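SWI/SNF-related matrix-associated actin-dependent regulator of chromatin subfamily A-like protein 1 (Mus musculus, PDB 4O66) probably uses ATP hydrolysis to remodel DNA during repair and replication, with its HARP domain binding nucleic acid in a structure-specific way. Local coordinates at residues I16-D20 against R21-K25; E31-A34 against V35-L39. All coordinates share one frame; numbering follows the deposited sequence.

Contact 1: I16-D20 against R21-K25. With SO4 (sulfate ion), chain E.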
# COMPACT_ATOMS: atom_id res chain seq x y z
N ILE A 16 -15.79 -0.08 -1.26
CA ILE A 16 -15.64 1.30 -1.74
C ILE A 16 -16.67 1.52 -2.82
O ILE A 16 -16.59 0.90 -3.86
CB ILE A 16 -14.22 1.55 -2.34
CG1 ILE A 16 -13.14 1.19 -1.34
CG2 ILE A 16 -14.07 2.98 -2.87
CD1 ILE A 16 -13.20 1.96 -0.08
N LYS A 17 -17.62 2.41 -2.58
CA LYS A 17 -18.69 2.65 -3.55
C LYS A 17 -18.17 3.43 -4.76
O LYS A 17 -17.46 4.44 -4.61
CB LYS A 17 -19.84 3.38 -2.88
CG LYS A 17 -21.07 3.42 -3.69
CD LYS A 17 -22.24 3.79 -2.81
CE LYS A 17 -23.56 3.38 -3.45
NZ LYS A 17 -23.85 4.23 -4.63
N THR A 18 -18.52 2.95 -5.95
CA THR A 18 -18.20 3.59 -7.21
C THR A 18 -19.45 3.59 -8.07
O THR A 18 -19.64 2.71 -8.90
CB THR A 18 -17.04 2.85 -7.95
OG1 THR A 18 -17.43 1.50 -8.22
CG2 THR A 18 -15.74 2.84 -7.13
N GLY A 19 -20.32 4.59 -7.86
CA GLY A 19 -21.57 4.62 -8.60
C GLY A 19 -22.47 3.48 -8.16
O GLY A 19 -22.68 3.26 -6.97
N ASP A 20 -23.02 2.73 -9.11
CA ASP A 20 -23.91 1.65 -8.76
C ASP A 20 -23.12 0.35 -8.71
O ASP A 20 -23.70 -0.72 -8.86
CB ASP A 20 -25.07 1.54 -9.74
CG ASP A 20 -24.61 1.27 -11.17
OD1 ASP A 20 -23.38 1.28 -11.44
OD2 ASP A 20 -25.48 1.05 -12.04
N ARG A 21 -21.80 0.46 -8.54
CA ARG A 21 -20.96 -0.72 -8.32
C ARG A 21 -20.12 -0.41 -7.10
O ARG A 21 -20.14 0.72 -6.59
CB ARG A 21 -20.09 -1.06 -9.54
CG ARG A 21 -20.87 -1.37 -10.77
CD ARG A 21 -20.01 -1.89 -11.86
NE ARG A 21 -19.41 -3.19 -11.58
CZ ARG A 21 -20.00 -4.36 -11.81
NH1 ARG A 21 -21.22 -4.41 -12.31
NH2 ARG A 21 -19.38 -5.49 -11.55
N PHE A 22 -19.38 -1.41 -6.61
CA PHE A 22 -18.44 -1.18 -5.52
C PHE A 22 -17.25 -2.09 -5.71
O PHE A 22 -17.38 -3.12 -6.36
CB PHE A 22 -19.12 -1.43 -4.15
CG PHE A 22 -19.43 -2.88 -3.85
CD1 PHE A 22 -20.64 -3.45 -4.25
CD2 PHE A 22 -18.54 -3.66 -3.12
CE1 PHE A 22 -20.91 -4.75 -3.96
CE2 PHE A 22 -18.81 -4.98 -2.84
CZ PHE A 22 -20.01 -5.52 -3.25
N ARG A 23 -16.10 -1.70 -5.13
CA ARG A 23 -14.86 -2.47 -5.16
C ARG A 23 -14.53 -2.99 -3.78
O ARG A 23 -14.91 -2.39 -2.78
CB ARG A 23 -13.71 -1.61 -5.66
CG ARG A 23 -13.85 -1.06 -7.08
CD ARG A 23 -12.74 -0.04 -7.33
NE ARG A 23 -12.93 0.75 -8.55
CZ ARG A 23 -12.24 1.86 -8.86
NH1 ARG A 23 -11.30 2.34 -8.04
NH2 ARG A 23 -12.50 2.51 -9.99
N VAL A 24 -13.82 -4.11 -3.69
CA VAL A 24 -13.36 -4.57 -2.38
C VAL A 24 -11.85 -4.38 -2.31
O VAL A 24 -11.15 -4.88 -3.15
CB VAL A 24 -13.72 -6.02 -2.10
CG1 VAL A 24 -13.17 -6.45 -0.75
CG2 VAL A 24 -15.21 -6.21 -2.16
N LYS A 25 -11.39 -3.63 -1.31
CA LYS A 25 -9.97 -3.27 -1.15
C LYS A 25 -9.43 -3.85 0.14
O LYS A 25 -10.04 -3.63 1.18
CB LYS A 25 -9.79 -1.76 -1.12
CG LYS A 25 -10.27 -1.03 -2.39
CD LYS A 25 -9.59 -1.59 -3.66
CE LYS A 25 -8.11 -1.23 -3.71
NZ LYS A 25 -8.04 0.21 -4.03
S SO4 E . -6.55 1.19 -7.43
O1 SO4 E . -7.47 1.55 -8.52
O2 SO4 E . -5.87 2.41 -6.98
O3 SO4 E . -7.34 0.59 -6.35
O4 SO4 E . -5.56 0.22 -7.87
O HOH W 1 -15.79 -0.17 -10.12

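Contact 2: E31-A34 against V35-L39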
# COMPACT_ATOMS: atom_id res chain seq x y z
N GLU A 31 3.27 -1.93 9.91
CA GLU A 31 4.64 -1.93 9.41
C GLU A 31 4.78 -1.32 8.05
O GLU A 31 5.70 -0.55 7.79
CB GLU A 31 5.17 -3.34 9.33
CG GLU A 31 5.77 -3.88 10.57
CD GLU A 31 5.86 -5.38 10.51
OE1 GLU A 31 4.79 -6.01 10.65
OE2 GLU A 31 6.96 -5.94 10.27
N LEU A 32 3.88 -1.72 7.16
CA LEU A 32 3.91 -1.32 5.77
C LEU A 32 3.64 0.16 5.63
O LEU A 32 4.34 0.85 4.93
CB LEU A 32 2.89 -2.14 4.97
CG LEU A 32 2.97 -2.05 3.45
CD1 LEU A 32 4.39 -2.28 2.96
CD2 LEU A 32 2.04 -3.06 2.84
N ILE A 33 2.63 0.64 6.33
CA ILE A 33 2.33 2.06 6.30
C ILE A 33 3.51 2.89 6.82
O ILE A 33 3.78 3.97 6.31
CB ILE A 33 1.05 2.37 7.12
CG1 ILE A 33 -0.12 1.65 6.45
CG2 ILE A 33 0.81 3.86 7.18
CD1 ILE A 33 -1.43 1.81 7.13
N ALA A 34 4.22 2.38 7.82
CA ALA A 34 5.41 3.04 8.32
C ALA A 34 6.45 3.18 7.20
O ALA A 34 7.02 4.25 7.04
CB ALA A 34 5.98 2.28 9.49
N VAL A 35 6.68 2.11 6.44
CA VAL A 35 7.56 2.17 5.28
C VAL A 35 7.04 3.21 4.31
O VAL A 35 7.79 4.07 3.86
CB VAL A 35 7.69 0.78 4.56
CG1 VAL A 35 8.48 0.88 3.26
CG2 VAL A 35 8.32 -0.24 5.48
N PHE A 36 5.74 3.16 4.00
CA PHE A 36 5.15 4.10 3.05
C PHE A 36 5.41 5.54 3.43
O PHE A 36 5.69 6.35 2.58
CB PHE A 36 3.64 3.92 2.96
CG PHE A 36 3.20 2.66 2.29
CD1 PHE A 36 4.07 1.85 1.59
CD2 PHE A 36 1.86 2.30 2.36
CE1 PHE A 36 3.59 0.70 0.95
CE2 PHE A 36 1.39 1.16 1.74
CZ PHE A 36 2.24 0.37 1.02
N LYS A 37 5.28 5.87 4.70
CA LYS A 37 5.40 7.26 5.14
C LYS A 37 6.85 7.72 5.22
O LYS A 37 7.14 8.90 5.37
CB LYS A 37 4.71 7.45 6.48
CG LYS A 37 3.21 7.35 6.37
CD LYS A 37 2.50 7.81 7.60
CE LYS A 37 0.99 7.75 7.39
NZ LYS A 37 0.25 8.36 8.53
N SER A 38 7.78 6.77 5.08
CA SER A 38 9.20 7.07 5.03
C SER A 38 9.69 7.44 3.64
O SER A 38 10.77 7.98 3.46
CB SER A 38 9.99 5.88 5.56
OG SER A 38 10.15 4.90 4.57
N LEU A 39 8.86 7.17 2.64
CA LEU A 39 9.24 7.38 1.27
C LEU A 39 8.86 8.76 0.78
O LEU A 39 7.70 9.18 0.89
CB LEU A 39 8.61 6.29 0.41
CG LEU A 39 9.11 4.87 0.76
CD1 LEU A 39 8.32 3.78 0.04
CD2 LEU A 39 10.58 4.71 0.45

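Contact 1: I16-D20 against R21-K25
Backbone pairing holds Ile16 to Arg23 and Thr18 to Arg21 across a tight hairpin. Ile16 and Arg23 exchange two hydrogen bonds, Ile16 N to Arg23 O and Arg23 N to Ile16 O, each 2.9 Å long. Thr18 N gives a 2.8 Å bond to Arg21 O, while the return bond from Arg21 N to Thr18 O is longer, 3.1 Å, and meets the carbonyl from above its plane. These last two close a type II' turn whose second residue, Gly19, has a positive phi of 68°. Between the two bonded pairs, Lys17 and Phe22 form a non-hydrogen-bonded pair, and Phe22 CA sends a CA-H...O contact to Ile16 O at 3.2 Å. Lys17 reaches forward over the turn, its chain bending at the last torsion (chi4 -70°) to bring NZ to Gly19 O.

The side chains of Ile16, Thr18, Arg21 and Arg23 share one face of the ribbon. Thr18 CG2 lies over a face of the Arg23 guanidinium, displaced toward its rim and 3.8 Å from Arg23 NE; the two side chains cross at about a right angle. A water sits by Thr18 OG1 and accepts a weak bond from Arg23 NE. Farther along, Ile16 CG1 packs on Lys25 CG, and the repeatedly bent Lys25 chain carries NZ to a very short bond with O3 of a sulfate, probably from the crystallisation liquor.

Lys25 NZ also bonds Thr48 O and Thr50 OG1, so the 13-18/21-26 hairpin, exposed at its turn, is tied to the loop and strand of the 43-45/50-52 hairpin, where Ile16 touches Lys49.

Contact 2: E31-A34 against V35-L39
Leu32 and Phe36, one helical turn apart, meet through both backbone and side chain. Phe36 N donates to Leu32 O at 2.9 Å, in the carbonyl plane, and the same oxygen lies over one face of the Phe36 ring, offset toward its rim. Leu32 CG is anti to its backbone N (chi1 -168°), which carries the branch to the far end of the ring, 3.5 Å from Phe36 CZ.

The neighbouring carbonyls are used in the same i to i+4 pattern. Glu31 O accepts from Val35 N at 3.1 Å, and Ile33 O from Lys37 N at 2.9 Å. Beside that second bond the Ile33 and Lys37 side chains run the same way, with Ile33 CG2 against Lys37 CE. The series fades at Ala34 O, whose bond from Ser38 N is weak, 3.3 Å with an angle of only 125°. Ser38 N has a closer acceptor in Val35 O, at 3.0 Å, and Ser38 OG donates to that same carbonyl at 2.6 Å on a lone pair. Val35 O is thus gripped twice by a single residue.

Beyond these residues, Leu32 and Val35 rest on helix 58-65, while the Phe36 ring meets Tyr28 edge-to-face and also touches Trp51 and Phe53. This is an amphipathic alpha-helix, with Leu32, Val35 and Phe36 buried and Ala34 and Lys37 exposed, its apolar side built into the core of the HARP domain.

Contact 1 comes first along the chain and closes before contact 2 opens: strand 21-26 ends the first hairpin and helix 30-38 is the next element, after a short linker. Their centres are 26 Å apart, on opposite sides of the chain's centre, and their nearest atoms stay about 11 Å from each other. Contact 1 is peripheral, whereas 31-34/35-39 lies nearer the middle. The 43-45/50-52 hairpin region relates them: Lys25 bonds to Thr48 and Thr50, and Phe36 meets the ring of Trp51. The small domain therefore has a packed core that includes helices 30-38 and 58-65, and a projecting, basic hairpin, consistent with a nucleic acid-binding module.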